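Local coordinates for protein response regulator receiver (Brucella melitensis biovar Abortus, PDB 4G97) that probably acts as a general stress-response switch, coupling phosphorylation of a receiver domain to the signalling state of a sigma-factor-like domain, at residues T234-T238 with L249-A253; F99-V104 with D244-L249; E48-I54 with E111-I115. The contacts are given in a common frame with arbitrary orientation. Residue numbers count along the deposited sequence, not the author numbering.

Interaction 1. Residues T234-T238 with L249-A253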
ATOM      1  N   THR A 234       2.825   3.792  -5.280  1.00 28.22           N
ATOM      2  CA  THR A 234       2.276   2.437  -5.300  1.00 28.40           C
ATOM      3  C   THR A 234       1.795   2.105  -3.872  1.00 31.63           C
ATOM      4  O   THR A 234       0.763   1.474  -3.699  1.00 30.47           O
ATOM      5  CB  THR A 234       3.369   1.443  -5.756  1.00 29.69           C
ATOM      6  OG1 THR A 234       3.677   1.730  -7.106  1.00 35.79           O
ATOM      7  CG2 THR A 234       2.950  -0.018  -5.630  1.00 25.96           C
ATOM      8  N   PHE A 235       2.587   2.482  -2.868  1.00 27.93           N
ATOM      9  CA  PHE A 235       2.317   2.145  -1.466  1.00 28.55           C
ATOM     10  C   PHE A 235       2.120   3.409  -0.676  1.00 30.30           C
ATOM     11  O   PHE A 235       2.956   4.299  -0.723  1.00 28.87           O
ATOM     12  CB  PHE A 235       3.447   1.274  -0.892  1.00 29.66           C
ATOM     13  CG  PHE A 235       3.706   0.004  -1.660  1.00 29.85           C
ATOM     14  CD1 PHE A 235       2.777  -1.039  -1.653  1.00 30.00           C
ATOM     15  CD2 PHE A 235       4.914  -0.190  -2.324  1.00 30.90           C
ATOM     16  CE1 PHE A 235       3.013  -2.211  -2.367  1.00 30.00           C
ATOM     17  CE2 PHE A 235       5.161  -1.378  -3.028  1.00 32.17           C
ATOM     18  CZ  PHE A 235       4.213  -2.384  -3.040  1.00 29.28           C
ATOM     19  N   LEU A 236       0.963   3.523  -0.035  1.00 28.55           N
ATOM     20  CA  LEU A 236       0.568   4.754   0.645  1.00 29.19           C
ATOM     21  C   LEU A 236       0.030   4.481   2.043  1.00 30.81           C
ATOM     22  O   LEU A 236      -0.972   3.790   2.198  1.00 28.64           O
ATOM     23  CB  LEU A 236      -0.522   5.431  -0.220  1.00 29.98           C
ATOM     24  CG  LEU A 236      -0.713   6.938  -0.137  1.00 35.07           C
ATOM     25  CD1 LEU A 236       0.591   7.708  -0.465  1.00 35.65           C
ATOM     26  CD2 LEU A 236      -1.786   7.365  -1.110  1.00 35.60           C
ATOM     27  N   VAL A 237       0.731   4.998   3.048  1.00 28.77           N
ATOM     28  CA  VAL A 237       0.366   4.884   4.455  1.00 28.16           C
ATOM     29  C   VAL A 237      -0.349   6.198   4.812  1.00 31.92           C
ATOM     30  O   VAL A 237       0.103   7.273   4.422  1.00 29.90           O
ATOM     31  CB  VAL A 237       1.620   4.639   5.359  1.00 31.13           C
ATOM     32  CG1 VAL A 237       1.318   4.898   6.835  1.00 31.86           C
ATOM     33  CG2 VAL A 237       2.169   3.229   5.190  1.00 29.85           C
ATOM     34  N   THR A 238      -1.454   6.109   5.552  1.00 30.09           N
ATOM     35  CA  THR A 238      -2.152   7.310   6.019  1.00 29.85           C
ATOM     36  C   THR A 238      -1.544   7.721   7.376  1.00 34.05           C
ATOM     37  O   THR A 238      -1.262   6.857   8.205  1.00 32.66           O
ATOM     38  CB  THR A 238      -3.656   7.049   6.116  1.00 37.37           C
ATOM     39  OG1 THR A 238      -4.167   6.817   4.801  1.00 40.29           O
ATOM     40  CG2 THR A 238      -4.428   8.217   6.759  1.00 32.09           C
ATOM     41  N   LEU A 249       2.061  -2.880   4.529  1.00 26.36           N
ATOM     42  CA  LEU A 249       2.627  -2.276   3.336  1.00 25.95           C
ATOM     43  C   LEU A 249       4.117  -2.554   3.170  1.00 29.91           C
ATOM     44  O   LEU A 249       4.552  -2.759   2.047  1.00 28.32           O
ATOM     45  CB  LEU A 249       2.269  -0.811   3.198  1.00 25.36           C
ATOM     46  CG  LEU A 249       0.764  -0.556   2.990  1.00 28.45           C
ATOM     47  CD1 LEU A 249       0.447   0.904   3.173  1.00 26.94           C
ATOM     48  CD2 LEU A 249       0.287  -1.069   1.626  1.00 27.99           C
ATOM     49  N   ILE A 250       4.875  -2.650   4.285  1.00 26.12           N
ATOM     50  CA  ILE A 250       6.286  -3.046   4.211  1.00 26.26           C
ATOM     51  C   ILE A 250       6.365  -4.481   3.695  1.00 30.92           C
ATOM     52  O   ILE A 250       7.161  -4.761   2.796  1.00 32.28           O
ATOM     53  CB  ILE A 250       7.073  -2.865   5.542  1.00 29.09           C
ATOM     54  CG1 ILE A 250       7.190  -1.379   5.879  1.00 28.68           C
ATOM     55  CG2 ILE A 250       8.489  -3.495   5.417  1.00 31.05           C
ATOM     56  CD1 ILE A 250       7.644  -1.117   7.307  1.00 32.98           C
ATOM     57  N   SER A 251       5.517  -5.371   4.237  1.00 25.87           N
ATOM     58  CA  SER A 251       5.444  -6.767   3.827  1.00 25.78           C
ATOM     59  C   SER A 251       5.181  -6.885   2.312  1.00 31.41           C
ATOM     60  O   SER A 251       5.887  -7.632   1.631  1.00 31.98           O
ATOM     61  CB  SER A 251       4.361  -7.501   4.608  1.00 28.42           C
ATOM     62  OG  SER A 251       4.272  -8.841   4.155  1.00 39.79           O
ATOM     63  N   GLN A 252       4.167  -6.166   1.788  1.00 27.19           N
ATOM     64  CA  GLN A 252       3.878  -6.182   0.349  1.00 26.39           C
ATOM     65  C   GLN A 252       5.063  -5.680  -0.460  1.00 29.21           C
ATOM     66  O   GLN A 252       5.419  -6.296  -1.461  1.00 28.82           O
ATOM     67  CB  GLN A 252       2.645  -5.335   0.010  1.00 27.65           C
ATOM     68  CG  GLN A 252       1.334  -5.921   0.482  1.00 34.64           C
ATOM     69  CD  GLN A 252       1.036  -7.266  -0.107  1.00 40.14           C
ATOM     70  OE1 GLN A 252       1.127  -8.263   0.575  1.00 35.25           O
ATOM     71  NE2 GLN A 252       0.631  -7.325  -1.365  1.00 28.07           N
ATOM     72  N   ALA A 253       5.667  -4.563  -0.045  1.00 26.45           N
ATOM     73  CA  ALA A 253       6.797  -3.958  -0.768  1.00 26.80           C
ATOM     74  C   ALA A 253       7.984  -4.924  -0.909  1.00 32.61           C
ATOM     75  O   ALA A 253       8.615  -4.953  -1.965  1.00 32.07           O
ATOM     76  CB  ALA A 253       7.244  -2.675  -0.089  1.00 26.88           C
TER
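This is a buried helix-on-sheet contact within the CheY-like receiver domain: helix 243-265 packs against the edge strand 236-238 of the parallel sheet and the residues leading into it. Phe-235 is the main apolar link. Its ring packs against the helix, with CD1 4.1 Å from CD2 of Leu-249, CE1 3.9 Å from CB of Gln-252 and CE2 3.8 Å from CB of Ala-253. The Ala-253 methyl lies over the ring face, 4.2 Å from its centroid, as a CH-pi contact. One turn earlier, CD1 of Leu-249 touches both CG2 of Val-237 (3.5 Å) and the carbonyl O of Leu-236 (3.4 Å). Backbone hydrogen bonds of Phe-235 and Val-237 with Phe-217 join this edge to strand 215-219. Gln-252 gives the interface only its aliphatic base, since its amide bonds Arg-96 and the carbonyl of Ala-20. With no hydrogen bond between the segments, their association rests on dispersion, the CH-pi contact and the exclusion of water.

Interaction 2. Residues F99-V104 with D244-L249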
ATOM      1  N   PHE A  99      -5.471  -9.797   4.757  1.00 36.59           N
ATOM      2  CA  PHE A  99      -4.748  -8.909   5.668  1.00 35.75           C
ATOM      3  C   PHE A  99      -4.807  -7.458   5.195  1.00 36.42           C
ATOM      4  O   PHE A  99      -4.999  -6.548   6.020  1.00 36.46           O
ATOM      5  CB  PHE A  99      -3.290  -9.379   5.838  1.00 38.35           C
ATOM      6  CG  PHE A  99      -2.668  -8.910   7.133  1.00 40.41           C
ATOM      7  CD1 PHE A  99      -2.757  -9.682   8.286  1.00 44.10           C
ATOM      8  CD2 PHE A  99      -1.997  -7.694   7.202  1.00 42.69           C
ATOM      9  CE1 PHE A  99      -2.207  -9.232   9.492  1.00 44.74           C
ATOM     10  CE2 PHE A  99      -1.441  -7.249   8.407  1.00 45.82           C
ATOM     11  CZ  PHE A  99      -1.543  -8.025   9.540  1.00 44.01           C
ATOM     12  N   LEU A 100      -4.695  -7.236   3.864  1.00 30.57           N
ATOM     13  CA  LEU A 100      -4.756  -5.888   3.295  1.00 29.84           C
ATOM     14  C   LEU A 100      -6.119  -5.246   3.574  1.00 32.92           C
ATOM     15  O   LEU A 100      -6.160  -4.115   4.036  1.00 33.02           O
ATOM     16  CB  LEU A 100      -4.415  -5.859   1.792  1.00 29.99           C
ATOM     17  CG  LEU A 100      -2.925  -6.078   1.399  1.00 35.73           C
ATOM     18  CD1 LEU A 100      -2.763  -6.008  -0.090  1.00 35.14           C
ATOM     19  CD2 LEU A 100      -2.000  -5.024   2.020  1.00 39.58           C
ATOM     20  N   LEU A 101      -7.214  -5.991   3.375  1.00 28.89           N
ATOM     21  CA  LEU A 101      -8.588  -5.504   3.615  1.00 29.55           C
ATOM     22  C   LEU A 101      -8.821  -5.035   5.032  1.00 35.46           C
ATOM     23  O   LEU A 101      -9.536  -4.056   5.236  1.00 34.69           O
ATOM     24  CB  LEU A 101      -9.644  -6.568   3.231  1.00 29.44           C
ATOM     25  CG  LEU A 101      -9.805  -6.854   1.732  1.00 33.25           C
ATOM     26  CD1 LEU A 101     -10.569  -8.138   1.512  1.00 32.85           C
ATOM     27  CD2 LEU A 101     -10.427  -5.671   0.992  1.00 32.96           C
ATOM     28  N   VAL A 102      -8.229  -5.733   6.012  1.00 34.75           N
ATOM     29  CA  VAL A 102      -8.365  -5.371   7.415  1.00 35.84           C
ATOM     30  C   VAL A 102      -7.309  -4.354   7.853  1.00 39.12           C
ATOM     31  O   VAL A 102      -7.679  -3.280   8.319  1.00 38.39           O
ATOM     32  CB  VAL A 102      -8.500  -6.592   8.386  1.00 41.29           C
ATOM     33  CG1 VAL A 102      -9.791  -7.362   8.131  1.00 41.42           C
ATOM     34  CG2 VAL A 102      -7.308  -7.532   8.284  1.00 41.77           C
ATOM     35  N   ALA A 103      -6.000  -4.672   7.684  1.00 36.88           N
ATOM     36  CA  ALA A 103      -4.893  -3.802   8.127  1.00 36.28           C
ATOM     37  C   ALA A 103      -4.753  -2.533   7.337  1.00 37.58           C
ATOM     38  O   ALA A 103      -4.461  -1.494   7.928  1.00 38.77           O
ATOM     39  CB  ALA A 103      -3.580  -4.556   8.111  1.00 37.22           C
ATOM     40  N   VAL A 104      -4.950  -2.580   6.009  1.00 31.01           N
ATOM     41  CA  VAL A 104      -4.811  -1.339   5.230  1.00 28.71           C
ATOM     42  C   VAL A 104      -6.155  -0.678   4.952  1.00 32.99           C
ATOM     43  O   VAL A 104      -6.269   0.536   5.076  1.00 33.72           O
ATOM     44  CB  VAL A 104      -4.005  -1.559   3.923  1.00 29.60           C
ATOM     45  CG1 VAL A 104      -3.825  -0.252   3.139  1.00 27.65           C
ATOM     46  CG2 VAL A 104      -2.658  -2.224   4.203  1.00 28.51           C
ATOM     47  N   ASP A 244      -0.314  -1.653  12.093  1.00 29.42           N
ATOM     48  CA  ASP A 244      -0.591  -2.802  11.224  1.00 29.26           C
ATOM     49  C   ASP A 244      -0.665  -2.414   9.733  1.00 32.88           C
ATOM     50  O   ASP A 244      -0.363  -3.252   8.875  1.00 33.67           O
ATOM     51  CB  ASP A 244      -1.891  -3.516  11.639  1.00 31.22           C
ATOM     52  CG  ASP A 244      -1.722  -4.470  12.808  1.00 45.79           C
ATOM     53  OD1 ASP A 244      -0.628  -4.475  13.422  1.00 44.64           O
ATOM     54  OD2 ASP A 244      -2.668  -5.233  13.089  1.00 57.74           O
ATOM     55  N   MET A 245      -1.065  -1.159   9.429  1.00 28.79           N
ATOM     56  CA  MET A 245      -1.112  -0.640   8.059  1.00 28.36           C
ATOM     57  C   MET A 245       0.326  -0.566   7.516  1.00 30.57           C
ATOM     58  O   MET A 245       0.577  -0.995   6.395  1.00 28.17           O
ATOM     59  CB  MET A 245      -1.820   0.732   7.994  1.00 30.24           C
ATOM     60  CG  MET A 245      -1.818   1.333   6.599  1.00 33.63           C
ATOM     61  SD  MET A 245      -2.454   3.021   6.538  1.00 37.65           S
ATOM     62  CE  MET A 245      -4.194   2.700   6.652  1.00 35.75           C
ATOM     63  N   VAL A 246       1.255  -0.061   8.339  1.00 28.33           N
ATOM     64  CA  VAL A 246       2.694   0.063   8.045  1.00 28.84           C
ATOM     65  C   VAL A 246       3.307  -1.331   7.850  1.00 31.92           C
ATOM     66  O   VAL A 246       3.960  -1.587   6.838  1.00 31.50           O
ATOM     67  CB  VAL A 246       3.419   0.866   9.152  1.00 33.23           C
ATOM     68  CG1 VAL A 246       4.931   0.817   8.964  1.00 33.39           C
ATOM     69  CG2 VAL A 246       2.932   2.316   9.175  1.00 33.06           C
ATOM     70  N   LYS A 247       3.063  -2.223   8.802  1.00 27.97           N
ATOM     71  CA  LYS A 247       3.516  -3.611   8.773  1.00 28.52           C
ATOM     72  C   LYS A 247       3.105  -4.298   7.447  1.00 32.52           C
ATOM     73  O   LYS A 247       3.945  -4.922   6.782  1.00 31.39           O
ATOM     74  CB  LYS A 247       2.910  -4.334   9.983  1.00 30.60           C
ATOM     75  CG  LYS A 247       3.185  -5.828  10.050  1.00 41.97           C
ATOM     76  CD  LYS A 247       2.835  -6.395  11.421  1.00 48.57           C
ATOM     77  CE  LYS A 247       1.448  -6.978  11.510  1.00 54.59           C
ATOM     78  NZ  LYS A 247       1.127  -7.417  12.897  1.00 63.29           N
ATOM     79  N   ALA A 248       1.815  -4.154   7.071  1.00 27.49           N
ATOM     80  CA  ALA A 248       1.240  -4.738   5.865  1.00 26.40           C
ATOM     81  C   ALA A 248       1.874  -4.203   4.613  1.00 30.14           C
ATOM     82  O   ALA A 248       2.162  -4.983   3.713  1.00 31.13           O
ATOM     83  CB  ALA A 248      -0.261  -4.486   5.821  1.00 26.38           C
ATOM     84  N   LEU A 249       2.061  -2.880   4.529  1.00 26.36           N
ATOM     85  CA  LEU A 249       2.627  -2.276   3.336  1.00 25.95           C
ATOM     86  C   LEU A 249       4.117  -2.554   3.170  1.00 29.91           C
ATOM     87  O   LEU A 249       4.552  -2.759   2.047  1.00 28.32           O
ATOM     88  CB  LEU A 249       2.269  -0.811   3.198  1.00 25.36           C
ATOM     89  CG  LEU A 249       0.764  -0.556   2.990  1.00 28.45           C
ATOM     90  CD1 LEU A 249       0.447   0.904   3.173  1.00 26.94           C
ATOM     91  CD2 LEU A 249       0.287  -1.069   1.626  1.00 27.99           C
TER
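Helix 99-104, from the sigma-like region, meets helix 244-249 of the receiver domain at an axis separation of 8.5 Å, running roughly antiparallel (144°). The small side chain of Ala-248 is a knob in a hole formed by Phe-99, Leu-100, Ala-103 and Val-104; its CB is 4.0 Å from CB of Ala-103 and 3.7 Å from CG2 of Val-104. Phe-99, with chi1 t, directs its ring edge at this methyl (CD2 to CB, 3.9 Å), while its CZ lies 3.7 Å from CE of Lys-247. Val-104, with chi1 t, packs on both Met-245 and Leu-249; its CG2 is 4.0 Å from CG of Leu-249 and its CG1 4.3 Å from CG of Met-245. Met-245 is extended through chi1 and chi2, then turns at chi3 (m), bringing CE to 3.4 Å from the carbonyl O of Val-104. Lys-247 bends at chi3 (95°), and its NZ forms a salt bridge, with a weak hydrogen bond, to OD1 of Asp-244 (3.5 Å) on its own helix. No hydrogen bond or ion pair joins the two helices. The interdomain seam therefore depends on shape and apolar burial, with alanines allowing the backbones to come close.

Interaction 3. Residues E48-I54 with E111-I115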
ATOM      1  N   GLU A  48     -24.941  -7.356  -4.517  1.00 47.00           N
ATOM      2  CA  GLU A  48     -25.864  -6.909  -3.482  1.00 47.14           C
ATOM      3  C   GLU A  48     -25.099  -7.128  -2.172  1.00 50.20           C
ATOM      4  O   GLU A  48     -24.830  -8.266  -1.794  1.00 52.67           O
ATOM      5  CB  GLU A  48     -27.174  -7.724  -3.551  1.00 48.96           C
ATOM      6  CG  GLU A  48     -28.360  -7.086  -2.842  1.00 67.30           C
ATOM      7  CD  GLU A  48     -29.399  -6.399  -3.714  1.00102.83           C
ATOM      8  OE1 GLU A  48     -29.008  -5.691  -4.672  1.00102.39           O
ATOM      9  OE2 GLU A  48     -30.606  -6.519  -3.396  1.00 98.95           O
ATOM     10  N   ALA A  49     -24.659  -6.047  -1.538  1.00 44.38           N
ATOM     11  CA  ALA A  49     -23.851  -6.128  -0.316  1.00 43.78           C
ATOM     12  C   ALA A  49     -24.420  -5.247   0.796  1.00 45.47           C
ATOM     13  O   ALA A  49     -25.403  -4.551   0.558  1.00 47.50           O
ATOM     14  CB  ALA A  49     -22.416  -5.716  -0.636  1.00 44.66           C
ATOM     15  N   SER A  50     -23.792  -5.252   1.986  1.00 39.28           N
ATOM     16  CA  SER A  50     -24.184  -4.444   3.160  1.00 38.98           C
ATOM     17  C   SER A  50     -23.992  -2.940   2.963  1.00 41.84           C
ATOM     18  O   SER A  50     -24.659  -2.140   3.633  1.00 41.85           O
ATOM     19  CB  SER A  50     -23.402  -4.877   4.397  1.00 42.47           C
ATOM     20  OG  SER A  50     -23.054  -6.246   4.302  1.00 53.81           O
ATOM     21  N   SER A  51     -23.014  -2.553   2.127  1.00 37.31           N
ATOM     22  CA  SER A  51     -22.737  -1.149   1.812  1.00 36.47           C
ATOM     23  C   SER A  51     -22.195  -1.034   0.395  1.00 39.43           C
ATOM     24  O   SER A  51     -21.726  -2.024  -0.188  1.00 38.37           O
ATOM     25  CB  SER A  51     -21.773  -0.525   2.824  1.00 38.72           C
ATOM     26  OG  SER A  51     -20.438  -0.902   2.534  1.00 45.28           O
ATOM     27  N   ASP A  52     -22.250   0.187  -0.154  1.00 35.13           N
ATOM     28  CA  ASP A  52     -21.756   0.465  -1.488  1.00 34.38           C
ATOM     29  C   ASP A  52     -20.238   0.178  -1.576  1.00 36.01           C
ATOM     30  O   ASP A  52     -19.801  -0.398  -2.570  1.00 34.86           O
ATOM     31  CB  ASP A  52     -22.099   1.913  -1.867  1.00 35.85           C
ATOM     32  CG  ASP A  52     -23.597   2.184  -1.995  1.00 44.30           C
ATOM     33  OD1 ASP A  52     -24.336   1.275  -2.453  1.00 44.47           O
ATOM     34  OD2 ASP A  52     -24.018   3.316  -1.702  1.00 48.64           O
ATOM     35  N   ARG A  53     -19.471   0.498  -0.507  1.00 33.39           N
ATOM     36  CA  ARG A  53     -18.010   0.279  -0.439  1.00 33.64           C
ATOM     37  C   ARG A  53     -17.678  -1.198  -0.535  1.00 37.33           C
ATOM     38  O   ARG A  53     -16.863  -1.583  -1.372  1.00 36.05           O
ATOM     39  CB  ARG A  53     -17.389   0.886   0.833  1.00 33.29           C
ATOM     40  CG  ARG A  53     -15.867   1.120   0.699  1.00 33.22           C
ATOM     41  CD  ARG A  53     -15.160   1.556   1.981  1.00 33.30           C
ATOM     42  NE  ARG A  53     -13.700   1.535   1.796  1.00 41.45           N
ATOM     43  CZ  ARG A  53     -12.810   1.222   2.732  1.00 53.72           C
ATOM     44  NH1 ARG A  53     -13.210   0.917   3.966  1.00 38.82           N
ATOM     45  NH2 ARG A  53     -11.508   1.207   2.443  1.00 29.83           N
ATOM     46  N   ILE A  54     -18.349  -2.032   0.302  1.00 35.31           N
ATOM     47  CA  ILE A  54     -18.219  -3.496   0.319  1.00 34.99           C
ATOM     48  C   ILE A  54     -18.552  -4.068  -1.065  1.00 38.46           C
ATOM     49  O   ILE A  54     -17.766  -4.852  -1.589  1.00 38.24           O
ATOM     50  CB  ILE A  54     -19.011  -4.154   1.499  1.00 37.71           C
ATOM     51  CG1 ILE A  54     -18.512  -3.613   2.855  1.00 38.46           C
ATOM     52  CG2 ILE A  54     -18.933  -5.703   1.461  1.00 37.78           C
ATOM     53  CD1 ILE A  54     -19.424  -3.908   4.080  1.00 42.63           C
ATOM     54  N   GLU A 111     -16.868  -7.737   7.198  1.00 41.64           N
ATOM     55  CA  GLU A 111     -16.960  -6.971   5.941  1.00 39.02           C
ATOM     56  C   GLU A 111     -15.966  -7.545   4.920  1.00 41.75           C
ATOM     57  O   GLU A 111     -16.338  -7.812   3.782  1.00 42.13           O
ATOM     58  CB  GLU A 111     -16.690  -5.485   6.193  1.00 39.64           C
ATOM     59  CG  GLU A 111     -17.626  -4.849   7.212  1.00 43.21           C
ATOM     60  CD  GLU A 111     -17.316  -3.416   7.609  1.00 64.33           C
ATOM     61  OE1 GLU A 111     -16.120  -3.072   7.768  1.00 56.55           O
ATOM     62  OE2 GLU A 111     -18.281  -2.648   7.819  1.00 62.15           O
ATOM     63  N   ALA A 112     -14.726  -7.819   5.358  1.00 38.59           N
ATOM     64  CA  ALA A 112     -13.672  -8.395   4.512  1.00 38.84           C
ATOM     65  C   ALA A 112     -14.005  -9.803   4.031  1.00 42.72           C
ATOM     66  O   ALA A 112     -13.675 -10.150   2.897  1.00 42.85           O
ATOM     67  CB  ALA A 112     -12.348  -8.380   5.252  1.00 39.38           C
ATOM     68  N   ALA A 113     -14.663 -10.613   4.884  1.00 41.13           N
ATOM     69  CA  ALA A 113     -15.110 -11.974   4.532  1.00 41.46           C
ATOM     70  C   ALA A 113     -16.205 -11.864   3.475  1.00 44.40           C
ATOM     71  O   ALA A 113     -16.210 -12.628   2.515  1.00 44.48           O
ATOM     72  CB  ALA A 113     -15.646 -12.690   5.763  1.00 42.01           C
ATOM     73  N   GLU A 114     -17.102 -10.874   3.625  1.00 40.28           N
ATOM     74  CA  GLU A 114     -18.160 -10.638   2.645  1.00 39.29           C
ATOM     75  C   GLU A 114     -17.521 -10.187   1.317  1.00 41.89           C
ATOM     76  O   GLU A 114     -17.918 -10.682   0.261  1.00 40.73           O
ATOM     77  CB  GLU A 114     -19.174  -9.613   3.178  1.00 40.46           C
ATOM     78  CG  GLU A 114     -20.348  -9.413   2.230  1.00 49.81           C
ATOM     79  CD  GLU A 114     -21.289  -8.272   2.547  1.00 58.85           C
ATOM     80  OE1 GLU A 114     -21.135  -7.642   3.616  1.00 43.25           O
ATOM     81  OE2 GLU A 114     -22.187  -8.006   1.717  1.00 61.46           O
ATOM     82  N   ILE A 115     -16.474  -9.302   1.376  1.00 37.20           N
ATOM     83  CA  ILE A 115     -15.733  -8.869   0.178  1.00 35.29           C
ATOM     84  C   ILE A 115     -15.105 -10.076  -0.521  1.00 39.77           C
ATOM     85  O   ILE A 115     -15.195 -10.183  -1.750  1.00 39.33           O
ATOM     86  CB  ILE A 115     -14.662  -7.784   0.519  1.00 36.96           C
ATOM     87  CG1 ILE A 115     -15.339  -6.434   0.817  1.00 35.75           C
ATOM     88  CG2 ILE A 115     -13.600  -7.657  -0.585  1.00 35.33           C
ATOM     89  CD1 ILE A 115     -14.546  -5.509   1.549  1.00 35.66           C
TER
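Hydrogen bonding in this contact centres on the carboxylate of Glu-114, which grips Ser-50 with both oxygens. OE2 accepts from the backbone N of Ser-50 at 3.2 Å, and OE1 accepts from OG of Ser-50 in a very short bond of 2.5 Å. The extended side chain of Glu-114 (chi1 and chi2 both t) carries this charge across to the loop that precedes helix 52-64. Within that loop, Ser-51 is the helix N-cap: its OG accepts from the backbone N of Ile-54 at 3.3 Å, so the helix start is capped right beside the serine that Glu-114 holds. The carboxylate of Glu-111 is engaged elsewhere, accepting from the backbone N of Asn-108. CG2 of Ile-54 is in van der Waals contact with the Glu-114 carboxylate, 3.6 Å from OE1. Apolar contacts complete the interface: CG2 of Ile-54 lies 3.7 Å from CG1 of Ile-115, and its CD1 packs 3.7 Å from the aliphatic CG of Glu-111. The contact thus ties the sigma2-like region to the helix that follows helix 94-104. Phe-107 touches both Ile-54 and Ile-115, and Ile-115 also packs on Tyr-57 and Cys-61 of helix 52-64 and on Leu-101 of helix 94-104.

Interactions 1 and 2 share Leu-249 and use different sides of helix 243-265; their centres are 8 Å apart. Here the helix bridges its own sheet and the sigma-like region, and the two contacts touch directly, with CG of Gln-252 3.8 Å from CD2 of Leu-100. Helix 94-104 carries the packing onward: CD1 of Leu-101 meets CG2 of Ile-115 at 3.7 Å, joining interaction 2 to interaction 3, whose centre is 18 Å away. Interactions 1 and 3 do not touch (nearest atoms about 10 Å). Asp-191, the predicted phosphorylation site, lies at the end of strand 187-191; Met-187, at the start of that strand, packs on Ala-253. The calcium ion is bound by His-265 and His-268, in the terminal polyhistidine run.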